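Local atomic coordinates of conserved lipoprotein, putative (Clostridium novyi, PDB entry 4L1N), a protein that is a putative conserved lipoprotein of unknown function, with an all-beta domain of the DUF4652 family, which is grouped with beta-propellers. Residues A[66-71]-A[84-89]; A[120-125]-A[132-137]; A[146-151]-A[169-174]; A[160-165]-A[201-206]; A[183-188]-A[197-202]. All coordinates share one frame; numbering follows the deposited sequence.

Contact 1: residues A[66-71]-A[84-89]; sequences ATKWKN and KGENAL
Gly85 O accepts from Ala88 N at 3.3 Å, closing the type I beta turn Gly85-Ala88, and Thr67 packs on this turn with CG2 3.6 Å from Gly85 O. The same methyl lies 3.9 Å from Ala88 CB. Thr67 chi1 of 69° puts OG1 between backbone N and carbonyl carbon, where it bonds Ile81 N of strand 77-82, and CG2 stands beside the backbone N. The backbones meet next to this methyl, where Thr67 CA directs a C-H toward Glu86 O at 3.6 Å. On the outer side Lys68 and Glu86 run alongside each other and point the same way; Lys68 NZ and Glu86 OE2 form a long salt bridge of 3.7 Å at the surface. No hydrogen bond crosses between 66-71 and 84-89, although Gly85 also has a backbone bond with Phe65. The turn therefore leans on the loop segment leading into strand 70-71 mainly through van der Waals contact, with a weak, solvent-side electrostatic contribution.

Contact 2: residues A[120-125]-A[132-137]; sequences PKYIDW and MVVISR
Ile123 and Val133 lie side by side in the antiparallel hairpin of strands 118-125 and 130-137, with Ile123 CG2 3.9 Å from Val133 CG1. Val133 CG1 stands anti to its backbone N (chi1 -175°) and reaches Pro120 CB as well, also at 3.9 Å, so one methyl bridges two residues of the opposite strand. This face is closely packed, and Ile123 continues it onto Ala79 and Ile81 of strand 77-82. At the turn end, Asp124 and Met132 form a hydrogen-bonded pair, Asp124 N reaching Met132 O at 3.1 Å. Selenomethionine Met132 bends at chi3 (-47°), and its CE lies 3.6 Å from Asp124 CB. The other end of the hairpin is looser. There Lys121 N still donates to Val134 O (2.7 Å), but the Lys121 chain is bent along its length and runs past Ser136. Its NZ donates to a water 2.8 Å away, and that water donates in turn to Arg137 O at 3.1 Å. The pair of strands thus passes from a buried aliphatic face to a hydrated ammonium group, whose charge is probably eased by the water and by a weak bond to Ala88 O, with Lys84 NZ, a like charge, nearby.

Contact 3: residues A[146-151]-A[169-174]; sequences GILYKV and KQVVYA
Gly146 and Val171 make a single antiparallel hydrogen-bonded bridge, Gly146 N to Val171 O at 2.8 Å and Val171 N to Gly146 O at 2.9 Å. Beyond it the two strands diverge, and contact passes to side chains. Val171 CB lies 3.3 Å from Gly146 O, while its CG1, anti to the backbone N (chi1 175°), lies 3.9 Å from Leu148 CB. Farther along, the forked end of Leu148 straddles Ala174: CD2 is 3.8 Å from Ala174 CB and CD1 is 4.0 Å from it. Val134 and Tyr162 also touch Leu148, and Val183 packs on Val171, which places this aliphatic cluster between the sheet of strands 130-137 and 147-152 and the three-stranded sheet, with strand 169-177. Gln170 sets its CB 3.8 Å from Gly146 N. Its amide is held by the loop before Gly146, OE1 accepting from Gly145 N and NE2 donating to Val142 O. Two backbone bonds thus tie the sheets at one point, while buried aliphatic packing carries the junction where the strands separate, and the amide of Gln170 meets its polar needs on the loop.

Contact 4: residues A[160-165]-A[201-206]; sequences ELYNTK and KTITVK
A classic beta bulge at Leu161 and Tyr162, both facing Leu148 of strand 147-152, presents its side chains to Ile203 and Val205 near the C-terminus. Tyr162 CD2 is 3.7 Å from Ile203 CG2, and CE2 is 3.9 Å from it, so this methyl meets the ring at its edge, near its plane. Thr164 CG2 also lies in plane at the edge. Ile203 CG1 occupies the crowded position between backbone N and carbonyl carbon (chi1 56°), and CD1 beyond it comes 3.7 Å from Leu161 O. The chain turns a corner at Leu161, passing from the larger antiparallel sheet to the next, formed by 169-177, 180-188 and 196-204, as would fit a family grouped with the beta-propellers. Leu161 and Val205 cross obliquely, Leu161 CD2 lying 4.2 Å from Val205 CG1, and Phe126 touches both. At the far end of the ring, Tyr162 OH lies 3.8 Å from Lys201 CG, a van der Waals contact of the hydroxyl with the methylene at the surface. After the bulge in sequence, Asn163 OD1 accepts from Lys165 N at 2.8 Å in an Asx turn, the donor above the carbonyl plane, and Asn163 ND2 donates to Glu160 OE2 at 3.3 Å.

Contact 5: residues A[183-188]-A[197-202]; sequences VQILVY and HEETKT
Val183 pairs with Lys201 at one end of the beta hairpin 180-188/196-204, Val183 N donating to Lys201 O at 2.7 Å. The antiparallel ladder runs on through Ile185 with Glu199 and Val187 with His197. Gln184 projects from the other face, its chain bent at chi2 (-84°). Its OE1 takes a hydrogen bond from Thr200 OG1, though the modelled separation is too short to be trusted, and its NE2 lies 2.8 Å from Glu198 OE1. Ile185 sends CD1 to the CG of Lys201, the two chains crossing at about a right angle. Leu186 rests CD1 4.2 Å from Glu198 CG. Val187 runs alongside His197 and sets CB over one face of the imidazole, 3.9 Å from its centroid, in a CH-pi contact displaced toward the rim, while its CG2 is 3.7 Å from Glu199 CD. The ring is held at both nitrogens: ND1 bonds Glu189 OE2, and NE2, with its partner near the ring plane, donates to Glu199 OE2 at 3.1 Å.

Overall arrangement
Contacts 1, 2 and 3 follow one another along the chain, and contact 2, about 2 Å from the chain centre, lies near the middle of the group. Contact 1 joins it through Lys70, whose O and NZ bond to Trp125 NE1 and Ile123 O. Contacts 2 and 3 have centres about 6 Å apart and share the larger sheet, where strands 130-137 and 147-152 are neighbours. Contact 3 leads to the three-stranded sheet that holds contact 5, with centres about 10 Å apart. Contact 4 alternates with contact 3 in sequence and shares Lys201 and Thr202 with contact 5. Contacts 1 and 4 lie about 24 Å apart, on opposite sides of the centre. Contact 4 sets strand 196-204 against the bulge that ends strand 157-160, at the join of the two sheets.

Contact 1: residues A[66-71]-A[84-89]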
# COMPACT_ATOMS: atom_id res chain seq x y z
N ALA A 66 -5.28 -12.14 -5.48
CA ALA A 66 -4.69 -10.81 -5.50
C ALA A 66 -5.46 -9.73 -6.29
O ALA A 66 -6.35 -10.05 -7.07
CB ALA A 66 -3.29 -10.90 -6.08
N THR A 67 -5.06 -8.45 -6.09
CA THR A 67 -5.57 -7.30 -6.85
C THR A 67 -4.92 -7.35 -8.25
O THR A 67 -3.97 -8.11 -8.44
CB THR A 67 -5.33 -5.96 -6.11
OG1 THR A 67 -3.94 -5.63 -6.07
CG2 THR A 67 -5.93 -5.93 -4.71
N LYS A 68 -5.44 -6.60 -9.23
CA LYS A 68 -4.89 -6.61 -10.59
C LYS A 68 -3.46 -6.01 -10.61
O LYS A 68 -3.14 -5.15 -9.79
CB LYS A 68 -5.81 -5.86 -11.57
CG LYS A 68 -7.05 -6.66 -11.98
CD LYS A 68 -7.94 -5.88 -12.95
CE LYS A 68 -9.17 -6.65 -13.39
NZ LYS A 68 -10.24 -6.64 -12.36
N TRP A 69 -2.61 -6.51 -11.52
CA TRP A 69 -1.23 -6.07 -11.65
C TRP A 69 -1.14 -4.65 -12.20
O TRP A 69 -1.48 -4.42 -13.36
CB TRP A 69 -0.45 -7.01 -12.58
CG TRP A 69 -0.07 -8.35 -12.01
CD1 TRP A 69 -0.60 -9.56 -12.35
CD2 TRP A 69 1.04 -8.62 -11.14
NE1 TRP A 69 0.09 -10.57 -11.72
CE2 TRP A 69 1.09 -10.02 -10.96
CE3 TRP A 69 1.97 -7.81 -10.47
CZ2 TRP A 69 2.02 -10.63 -10.12
CZ3 TRP A 69 2.91 -8.42 -9.65
CH2 TRP A 69 2.93 -9.81 -9.48
N LYS A 70 -0.68 -3.70 -11.38
CA LYS A 70 -0.46 -2.31 -11.79
C LYS A 70 0.98 -2.22 -12.25
O LYS A 70 1.90 -2.47 -11.46
CB LYS A 70 -0.74 -1.33 -10.63
CG LYS A 70 -2.13 -0.71 -10.60
CD LYS A 70 -2.35 0.01 -9.26
CE LYS A 70 -3.77 0.44 -9.03
NZ LYS A 70 -4.17 0.29 -7.60
N ASN A 71 1.17 -1.91 -13.52
CA ASN A 71 2.50 -1.78 -14.10
C ASN A 71 3.17 -0.48 -13.72
O ASN A 71 2.50 0.53 -13.50
CB ASN A 71 2.39 -1.85 -15.61
CG ASN A 71 2.80 -3.16 -16.20
OD1 ASN A 71 2.34 -4.23 -15.81
ND2 ASN A 71 3.65 -3.07 -17.20
N LYS A 84 -5.94 -10.89 -0.32
CA LYS A 84 -7.15 -10.19 0.11
C LYS A 84 -8.23 -10.04 -0.99
O LYS A 84 -9.20 -9.29 -0.82
CB LYS A 84 -6.77 -8.82 0.65
CG LYS A 84 -6.02 -8.81 1.97
CD LYS A 84 -5.70 -7.37 2.30
CE LYS A 84 -6.13 -6.93 3.68
NZ LYS A 84 -7.58 -6.71 3.82
N GLY A 85 -8.12 -10.79 -2.08
CA GLY A 85 -9.10 -10.72 -3.15
C GLY A 85 -8.83 -9.60 -4.14
O GLY A 85 -7.90 -8.82 -3.96
N GLU A 86 -9.65 -9.53 -5.20
CA GLU A 86 -9.57 -8.60 -6.34
C GLU A 86 -9.56 -7.10 -5.95
O GLU A 86 -8.99 -6.29 -6.70
CB GLU A 86 -10.76 -8.85 -7.28
CG GLU A 86 -10.49 -8.56 -8.74
CD GLU A 86 -11.72 -8.59 -9.62
OE1 GLU A 86 -12.60 -7.72 -9.45
OE2 GLU A 86 -11.80 -9.49 -10.49
N ASN A 87 -10.18 -6.73 -4.81
CA ASN A 87 -10.24 -5.32 -4.41
C ASN A 87 -9.65 -5.09 -3.00
O ASN A 87 -9.85 -4.03 -2.41
CB ASN A 87 -11.69 -4.82 -4.51
CG ASN A 87 -12.20 -4.76 -5.93
OD1 ASN A 87 -11.87 -3.85 -6.71
ND2 ASN A 87 -12.99 -5.77 -6.33
N ALA A 88 -8.89 -6.08 -2.50
CA ALA A 88 -8.24 -6.09 -1.18
C ALA A 88 -9.26 -5.84 -0.04
O ALA A 88 -8.91 -5.19 0.95
CB ALA A 88 -7.09 -5.10 -1.13
N LEU A 89 -10.50 -6.37 -0.17
CA LEU A 89 -11.55 -6.16 0.83
C LEU A 89 -11.66 -7.31 1.82
O LEU A 89 -12.29 -7.16 2.87
CB LEU A 89 -12.92 -5.92 0.16
CG LEU A 89 -13.07 -4.64 -0.66
CD1 LEU A 89 -14.26 -4.72 -1.56
CD2 LEU A 89 -13.18 -3.43 0.23

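Contact 2: residues A[120-125]-A[132-137]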
# COMPACT_ATOMS: atom_id res chain seq x y z
N PRO A 120 -0.85 -4.18 3.88
CA PRO A 120 -0.96 -3.23 2.77
C PRO A 120 -2.43 -3.27 2.31
O PRO A 120 -2.97 -4.37 2.17
CB PRO A 120 0.00 -3.78 1.71
CG PRO A 120 0.22 -5.16 2.05
CD PRO A 120 -0.08 -5.38 3.49
N LYS A 121 -3.09 -2.12 2.15
CA LYS A 121 -4.51 -2.08 1.75
C LYS A 121 -4.68 -1.53 0.33
O LYS A 121 -5.58 -1.98 -0.39
CB LYS A 121 -5.32 -1.25 2.76
CG LYS A 121 -6.82 -1.18 2.52
CD LYS A 121 -7.54 -2.52 2.55
CE LYS A 121 -8.78 -2.47 3.39
NZ LYS A 121 -9.02 -3.78 4.04
N TYR A 122 -3.87 -0.52 -0.07
CA TYR A 122 -3.89 0.12 -1.40
C TYR A 122 -2.47 0.43 -1.81
O TYR A 122 -1.68 0.93 -1.00
CB TYR A 122 -4.77 1.39 -1.45
CG TYR A 122 -4.79 2.08 -2.81
CD1 TYR A 122 -3.85 3.05 -3.14
CD2 TYR A 122 -5.74 1.75 -3.76
CE1 TYR A 122 -3.83 3.64 -4.40
CE2 TYR A 122 -5.73 2.33 -5.03
CZ TYR A 122 -4.77 3.28 -5.34
OH TYR A 122 -4.75 3.86 -6.60
N ILE A 123 -2.13 0.12 -3.07
CA ILE A 123 -0.82 0.39 -3.62
C ILE A 123 -0.96 1.00 -5.02
O ILE A 123 -1.87 0.66 -5.78
CB ILE A 123 0.14 -0.85 -3.63
CG1 ILE A 123 -0.25 -1.92 -4.68
CG2 ILE A 123 0.37 -1.45 -2.23
CD1 ILE A 123 0.84 -2.72 -5.18
N ASP A 124 -0.05 1.92 -5.34
CA ASP A 124 0.12 2.55 -6.65
C ASP A 124 1.54 3.06 -6.75
O ASP A 124 2.24 3.13 -5.74
CB ASP A 124 -0.89 3.65 -6.93
CG ASP A 124 -1.30 3.73 -8.38
OD1 ASP A 124 -0.53 3.23 -9.26
OD2 ASP A 124 -2.40 4.30 -8.66
N TRP A 125 2.00 3.37 -7.97
CA TRP A 125 3.39 3.75 -8.17
C TRP A 125 3.65 5.22 -7.85
O TRP A 125 2.84 6.08 -8.17
CB TRP A 125 3.82 3.42 -9.60
CG TRP A 125 3.89 1.94 -9.83
CD1 TRP A 125 2.91 1.14 -10.34
CD2 TRP A 125 5.00 1.07 -9.53
NE1 TRP A 125 3.36 -0.16 -10.44
CE2 TRP A 125 4.63 -0.23 -9.94
CE3 TRP A 125 6.28 1.27 -8.99
CZ2 TRP A 125 5.49 -1.33 -9.79
CZ3 TRP A 125 7.13 0.18 -8.85
CH2 TRP A 125 6.73 -1.10 -9.22
N MSE A 132 3.42 3.79 -3.53
CA MSE A 132 2.58 4.47 -2.57
C MSE A 132 1.81 3.37 -1.92
O MSE A 132 1.12 2.62 -2.61
CB MSE A 132 1.65 5.47 -3.24
CG MSE A 132 2.34 6.78 -3.59
SE MSE A 132 1.12 8.03 -4.37
CE MSE A 132 0.21 6.88 -5.68
N VAL A 133 2.01 3.17 -0.61
CA VAL A 133 1.34 2.07 0.08
C VAL A 133 0.49 2.62 1.24
O VAL A 133 0.97 3.39 2.07
CB VAL A 133 2.34 0.98 0.58
CG1 VAL A 133 1.61 -0.21 1.20
CG2 VAL A 133 3.26 0.51 -0.54
N VAL A 134 -0.78 2.16 1.31
CA VAL A 134 -1.67 2.45 2.42
C VAL A 134 -1.62 1.24 3.35
O VAL A 134 -1.83 0.12 2.91
CB VAL A 134 -3.12 2.81 2.00
CG1 VAL A 134 -4.02 2.95 3.22
CG2 VAL A 134 -3.16 4.07 1.15
N ILE A 135 -1.28 1.48 4.63
CA ILE A 135 -1.23 0.44 5.63
C ILE A 135 -2.37 0.66 6.60
O ILE A 135 -2.42 1.70 7.27
CB ILE A 135 0.17 0.32 6.30
CG1 ILE A 135 1.14 -0.37 5.32
CG2 ILE A 135 0.10 -0.49 7.61
CD1 ILE A 135 2.52 -0.00 5.43
N SER A 136 -3.31 -0.31 6.60
CA SER A 136 -4.51 -0.40 7.42
C SER A 136 -4.48 -1.64 8.32
O SER A 136 -3.65 -2.50 8.11
CB SER A 136 -5.75 -0.46 6.52
OG SER A 136 -5.84 -1.68 5.80
N ARG A 137 -5.42 -1.76 9.29
CA ARG A 137 -5.58 -2.92 10.15
C ARG A 137 -6.04 -4.08 9.28
O ARG A 137 -6.77 -3.84 8.30
CB ARG A 137 -6.56 -2.65 11.31
CG ARG A 137 -5.99 -1.78 12.45
CD ARG A 137 -5.09 -2.55 13.40
NE ARG A 137 -4.91 -1.89 14.70
CZ ARG A 137 -3.99 -0.95 14.96
NH1 ARG A 137 -3.20 -0.51 13.99
NH2 ARG A 137 -3.89 -0.43 16.17
O HOH W 1 -8.43 -5.37 6.22

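Contact 3: residues A[146-151]-A[169-174]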
# COMPACT_ATOMS: atom_id res chain seq x y z
N GLY A 146 -5.67 3.98 6.26
CA GLY A 146 -4.73 4.26 7.34
C GLY A 146 -3.71 5.31 6.99
O GLY A 146 -4.06 6.46 6.70
N ILE A 147 -2.43 4.91 7.03
CA ILE A 147 -1.32 5.83 6.75
C ILE A 147 -0.77 5.53 5.37
O ILE A 147 -0.64 4.35 5.01
CB ILE A 147 -0.24 5.75 7.87
CG1 ILE A 147 -0.87 5.99 9.27
CG2 ILE A 147 0.89 6.73 7.62
CD1 ILE A 147 -0.14 5.39 10.44
N LEU A 148 -0.43 6.59 4.61
CA LEU A 148 0.19 6.52 3.28
C LEU A 148 1.70 6.63 3.46
O LEU A 148 2.20 7.51 4.18
CB LEU A 148 -0.37 7.64 2.37
CG LEU A 148 0.03 7.70 0.89
CD1 LEU A 148 -0.65 6.62 0.10
CD2 LEU A 148 -0.45 9.00 0.27
N TYR A 149 2.43 5.68 2.84
CA TYR A 149 3.88 5.56 2.84
C TYR A 149 4.43 5.51 1.43
O TYR A 149 3.73 5.08 0.51
CB TYR A 149 4.31 4.27 3.55
CG TYR A 149 3.96 4.16 5.02
CD1 TYR A 149 4.83 4.64 6.00
CD2 TYR A 149 2.77 3.56 5.43
CE1 TYR A 149 4.50 4.56 7.35
CE2 TYR A 149 2.45 3.46 6.78
CZ TYR A 149 3.31 3.95 7.74
OH TYR A 149 3.00 3.78 9.07
N LYS A 150 5.75 5.86 1.29
CA LYS A 150 6.58 5.73 0.08
C LYS A 150 7.45 4.53 0.35
O LYS A 150 8.27 4.58 1.26
CB LYS A 150 7.41 6.99 -0.19
CG LYS A 150 8.24 6.91 -1.48
CD LYS A 150 9.00 8.22 -1.75
CE LYS A 150 10.45 8.16 -1.40
NZ LYS A 150 11.30 8.55 -2.56
N VAL A 151 7.23 3.42 -0.37
CA VAL A 151 7.98 2.18 -0.10
C VAL A 151 8.87 1.76 -1.28
O VAL A 151 8.38 1.55 -2.39
CB VAL A 151 6.99 1.04 0.29
CG1 VAL A 151 7.72 -0.27 0.57
CG2 VAL A 151 6.11 1.46 1.48
N LYS A 169 -9.61 9.51 10.89
CA LYS A 169 -9.22 10.08 9.60
C LYS A 169 -8.26 9.09 8.93
O LYS A 169 -7.07 9.06 9.26
CB LYS A 169 -8.56 11.46 9.81
CG LYS A 169 -9.52 12.63 9.95
CD LYS A 169 -9.11 13.56 11.08
CE LYS A 169 -9.82 14.91 11.06
NZ LYS A 169 -9.28 15.79 9.98
N GLN A 170 -8.77 8.27 8.00
CA GLN A 170 -7.97 7.25 7.33
C GLN A 170 -7.71 7.55 5.87
O GLN A 170 -8.66 7.70 5.13
CB GLN A 170 -8.73 5.91 7.37
CG GLN A 170 -9.06 5.39 8.76
CD GLN A 170 -9.88 4.13 8.75
OE1 GLN A 170 -10.16 3.51 7.71
NE2 GLN A 170 -10.27 3.69 9.93
N VAL A 171 -6.43 7.50 5.41
CA VAL A 171 -6.09 7.61 3.99
C VAL A 171 -6.58 6.31 3.33
O VAL A 171 -6.23 5.24 3.81
CB VAL A 171 -4.58 7.86 3.77
CG1 VAL A 171 -4.23 7.85 2.29
CG2 VAL A 171 -4.13 9.17 4.43
N VAL A 172 -7.47 6.40 2.33
CA VAL A 172 -8.05 5.21 1.69
C VAL A 172 -7.31 4.88 0.39
O VAL A 172 -7.16 3.70 0.07
CB VAL A 172 -9.60 5.23 1.47
CG1 VAL A 172 -10.35 5.13 2.79
CG2 VAL A 172 -10.07 6.45 0.69
N TYR A 173 -6.83 5.91 -0.35
CA TYR A 173 -6.05 5.76 -1.58
C TYR A 173 -5.38 7.09 -1.98
O TYR A 173 -5.58 8.09 -1.31
CB TYR A 173 -6.91 5.20 -2.74
CG TYR A 173 -8.06 6.08 -3.18
CD1 TYR A 173 -7.89 7.03 -4.18
CD2 TYR A 173 -9.34 5.88 -2.67
CE1 TYR A 173 -8.97 7.80 -4.63
CE2 TYR A 173 -10.41 6.68 -3.07
CZ TYR A 173 -10.23 7.61 -4.09
OH TYR A 173 -11.28 8.38 -4.55
N ALA A 174 -4.57 7.08 -3.07
CA ALA A 174 -3.86 8.23 -3.62
C ALA A 174 -3.58 8.06 -5.11
O ALA A 174 -3.43 6.93 -5.62
CB ALA A 174 -2.56 8.48 -2.87

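Contact 4: residues A[160-165]-A[201-206]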
# COMPACT_ATOMS: atom_id res chain seq x y z
N GLU A 160 6.85 8.08 5.52
CA GLU A 160 5.46 8.54 5.50
C GLU A 160 5.24 9.59 4.45
O GLU A 160 6.10 10.46 4.27
CB GLU A 160 5.04 9.14 6.85
CG GLU A 160 5.00 8.21 8.06
CD GLU A 160 4.52 8.88 9.34
OE1 GLU A 160 4.24 10.10 9.31
OE2 GLU A 160 4.46 8.19 10.38
N LEU A 161 4.09 9.55 3.78
CA LEU A 161 3.73 10.59 2.82
C LEU A 161 2.59 11.39 3.40
O LEU A 161 2.49 12.60 3.17
CB LEU A 161 3.30 10.00 1.47
CG LEU A 161 4.37 9.56 0.52
CD1 LEU A 161 3.75 8.82 -0.65
CD2 LEU A 161 5.15 10.74 0.03
N TYR A 162 1.68 10.69 4.10
CA TYR A 162 0.50 11.28 4.69
C TYR A 162 0.02 10.46 5.88
O TYR A 162 -0.53 9.38 5.71
CB TYR A 162 -0.64 11.44 3.65
CG TYR A 162 -1.61 12.52 4.04
CD1 TYR A 162 -2.49 12.35 5.10
CD2 TYR A 162 -1.58 13.77 3.42
CE1 TYR A 162 -3.36 13.36 5.50
CE2 TYR A 162 -2.43 14.80 3.83
CZ TYR A 162 -3.30 14.59 4.88
OH TYR A 162 -4.17 15.56 5.30
N ASN A 163 0.23 10.98 7.08
CA ASN A 163 -0.26 10.42 8.32
C ASN A 163 -1.11 11.50 8.97
O ASN A 163 -0.56 12.56 9.30
CB ASN A 163 0.89 10.00 9.23
CG ASN A 163 0.48 9.49 10.59
OD1 ASN A 163 -0.69 9.52 10.98
ND2 ASN A 163 1.45 8.99 11.33
N THR A 164 -2.42 11.25 9.16
CA THR A 164 -3.33 12.24 9.75
C THR A 164 -3.18 12.37 11.29
O THR A 164 -3.78 13.27 11.87
CB THR A 164 -4.81 11.90 9.45
OG1 THR A 164 -5.16 10.77 10.22
CG2 THR A 164 -5.11 11.64 7.98
N LYS A 165 -2.48 11.43 11.94
CA LYS A 165 -2.29 11.32 13.39
C LYS A 165 -3.68 11.27 14.13
O LYS A 165 -3.78 11.62 15.30
CB LYS A 165 -1.36 12.43 13.94
CG LYS A 165 0.06 12.39 13.39
CD LYS A 165 1.02 11.61 14.27
CE LYS A 165 2.40 11.40 13.66
NZ LYS A 165 3.30 10.70 14.62
N LYS A 201 -6.99 15.81 -0.54
CA LYS A 201 -5.90 16.72 -0.17
C LYS A 201 -4.80 16.54 -1.14
O LYS A 201 -4.33 15.42 -1.33
CB LYS A 201 -5.39 16.48 1.27
CG LYS A 201 -6.44 16.49 2.40
CD LYS A 201 -7.17 17.80 2.54
CE LYS A 201 -7.11 18.35 3.93
NZ LYS A 201 -8.43 18.92 4.32
N THR A 202 -4.38 17.63 -1.77
CA THR A 202 -3.29 17.60 -2.72
C THR A 202 -2.06 17.98 -1.94
O THR A 202 -2.04 19.03 -1.30
CB THR A 202 -3.63 18.50 -3.92
OG1 THR A 202 -4.78 17.92 -4.54
CG2 THR A 202 -2.53 18.57 -4.96
N ILE A 203 -1.05 17.11 -1.94
CA ILE A 203 0.24 17.32 -1.29
C ILE A 203 1.33 17.52 -2.37
O ILE A 203 1.20 16.98 -3.46
CB ILE A 203 0.63 16.19 -0.27
CG1 ILE A 203 0.64 14.79 -0.91
CG2 ILE A 203 -0.26 16.24 0.98
CD1 ILE A 203 1.28 13.71 -0.09
N THR A 204 2.35 18.33 -2.08
CA THR A 204 3.48 18.53 -3.00
C THR A 204 4.64 17.63 -2.48
O THR A 204 4.81 17.47 -1.26
CB THR A 204 3.82 20.02 -3.17
OG1 THR A 204 2.65 20.72 -3.55
CG2 THR A 204 4.79 20.26 -4.26
N VAL A 205 5.40 17.01 -3.39
CA VAL A 205 6.49 16.11 -3.00
C VAL A 205 7.81 16.47 -3.68
O VAL A 205 7.84 17.22 -4.67
CB VAL A 205 6.15 14.62 -3.24
CG1 VAL A 205 5.02 14.17 -2.32
CG2 VAL A 205 5.84 14.32 -4.71
N LYS A 206 8.91 15.93 -3.14
CA LYS A 206 10.27 16.07 -3.68
C LYS A 206 10.86 14.67 -3.97
O LYS A 206 10.45 13.69 -3.30
CB LYS A 206 11.18 16.88 -2.74
OXT LYS A 206 11.68 14.55 -4.90

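Contact 5: residues A[183-188]-A[197-202]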
# COMPACT_ATOMS: atom_id res chain seq x y z
N VAL A 183 -4.69 12.88 -2.14
CA VAL A 183 -4.85 11.89 -1.07
C VAL A 183 -6.32 11.84 -0.63
O VAL A 183 -6.85 12.88 -0.20
CB VAL A 183 -3.89 12.24 0.10
CG1 VAL A 183 -4.05 11.30 1.28
CG2 VAL A 183 -2.43 12.29 -0.35
N GLN A 184 -6.99 10.64 -0.72
CA GLN A 184 -8.35 10.54 -0.22
C GLN A 184 -8.35 10.11 1.19
O GLN A 184 -7.75 9.09 1.54
CB GLN A 184 -9.27 9.63 -1.02
CG GLN A 184 -9.72 10.25 -2.30
CD GLN A 184 -10.89 11.14 -2.16
OE1 GLN A 184 -10.86 12.26 -2.60
NE2 GLN A 184 -11.96 10.65 -1.59
N ILE A 185 -9.05 10.88 2.02
CA ILE A 185 -9.15 10.59 3.43
C ILE A 185 -10.62 10.31 3.74
O ILE A 185 -11.47 11.02 3.25
CB ILE A 185 -8.57 11.79 4.26
CG1 ILE A 185 -7.15 12.10 3.81
CG2 ILE A 185 -8.63 11.55 5.77
CD1 ILE A 185 -6.83 13.44 3.79
N LEU A 186 -10.90 9.27 4.51
CA LEU A 186 -12.23 8.96 5.01
C LEU A 186 -12.30 9.44 6.49
O LEU A 186 -11.57 8.93 7.36
CB LEU A 186 -12.54 7.46 4.88
CG LEU A 186 -13.82 6.93 5.57
CD1 LEU A 186 -15.06 7.21 4.74
CD2 LEU A 186 -13.70 5.43 5.89
N VAL A 187 -13.10 10.48 6.73
CA VAL A 187 -13.26 11.05 8.07
C VAL A 187 -14.54 10.56 8.74
O VAL A 187 -15.61 10.73 8.19
CB VAL A 187 -13.23 12.58 8.06
CG1 VAL A 187 -13.08 13.11 9.47
CG2 VAL A 187 -12.13 13.11 7.15
N TYR A 188 -14.42 9.94 9.93
CA TYR A 188 -15.53 9.52 10.77
C TYR A 188 -15.80 10.68 11.73
O TYR A 188 -14.86 11.33 12.18
CB TYR A 188 -15.20 8.23 11.50
CG TYR A 188 -15.24 6.98 10.63
CD1 TYR A 188 -16.45 6.40 10.27
CD2 TYR A 188 -14.06 6.32 10.28
CE1 TYR A 188 -16.49 5.21 9.54
CE2 TYR A 188 -14.09 5.14 9.54
CZ TYR A 188 -15.31 4.59 9.16
OH TYR A 188 -15.31 3.41 8.44
N HIS A 197 -17.47 11.21 6.18
CA HIS A 197 -17.36 12.00 4.96
C HIS A 197 -15.96 11.75 4.34
O HIS A 197 -15.08 11.23 5.00
CB HIS A 197 -17.65 13.49 5.18
CG HIS A 197 -16.55 14.29 5.81
ND1 HIS A 197 -16.56 14.58 7.15
CD2 HIS A 197 -15.52 14.94 5.23
CE1 HIS A 197 -15.51 15.36 7.36
NE2 HIS A 197 -14.84 15.59 6.24
N GLU A 198 -15.76 12.12 3.07
CA GLU A 198 -14.48 11.97 2.39
C GLU A 198 -13.87 13.35 2.10
O GLU A 198 -14.58 14.35 1.99
CB GLU A 198 -14.66 11.18 1.09
CG GLU A 198 -14.91 9.71 1.36
CD GLU A 198 -14.73 8.74 0.21
OE1 GLU A 198 -14.15 9.12 -0.83
OE2 GLU A 198 -15.18 7.58 0.36
N GLU A 199 -12.54 13.41 2.01
CA GLU A 199 -11.75 14.61 1.68
C GLU A 199 -10.75 14.29 0.58
O GLU A 199 -10.33 13.16 0.47
CB GLU A 199 -10.99 15.14 2.92
CG GLU A 199 -11.91 15.66 4.00
CD GLU A 199 -11.27 16.22 5.26
OE1 GLU A 199 -10.07 15.93 5.51
OE2 GLU A 199 -11.99 16.89 6.03
N THR A 200 -10.36 15.29 -0.21
CA THR A 200 -9.26 15.20 -1.19
C THR A 200 -8.22 16.23 -0.81
O THR A 200 -8.55 17.41 -0.74
CB THR A 200 -9.69 15.38 -2.64
OG1 THR A 200 -10.89 14.66 -2.91
CG2 THR A 200 -8.63 14.98 -3.59
N LYS A 201 -6.99 15.81 -0.54
CA LYS A 201 -5.90 16.72 -0.17
C LYS A 201 -4.80 16.54 -1.14
O LYS A 201 -4.33 15.42 -1.33
CB LYS A 201 -5.39 16.48 1.27
CG LYS A 201 -6.44 16.49 2.40
CD LYS A 201 -7.17 17.80 2.54
CE LYS A 201 -7.11 18.35 3.93
NZ LYS A 201 -8.43 18.92 4.32
N THR A 202 -4.38 17.63 -1.77
CA THR A 202 -3.29 17.60 -2.72
C THR A 202 -2.06 17.98 -1.94
O THR A 202 -2.04 19.03 -1.30
CB THR A 202 -3.63 18.50 -3.92
OG1 THR A 202 -4.78 17.92 -4.54
CG2 THR A 202 -2.53 18.57 -4.96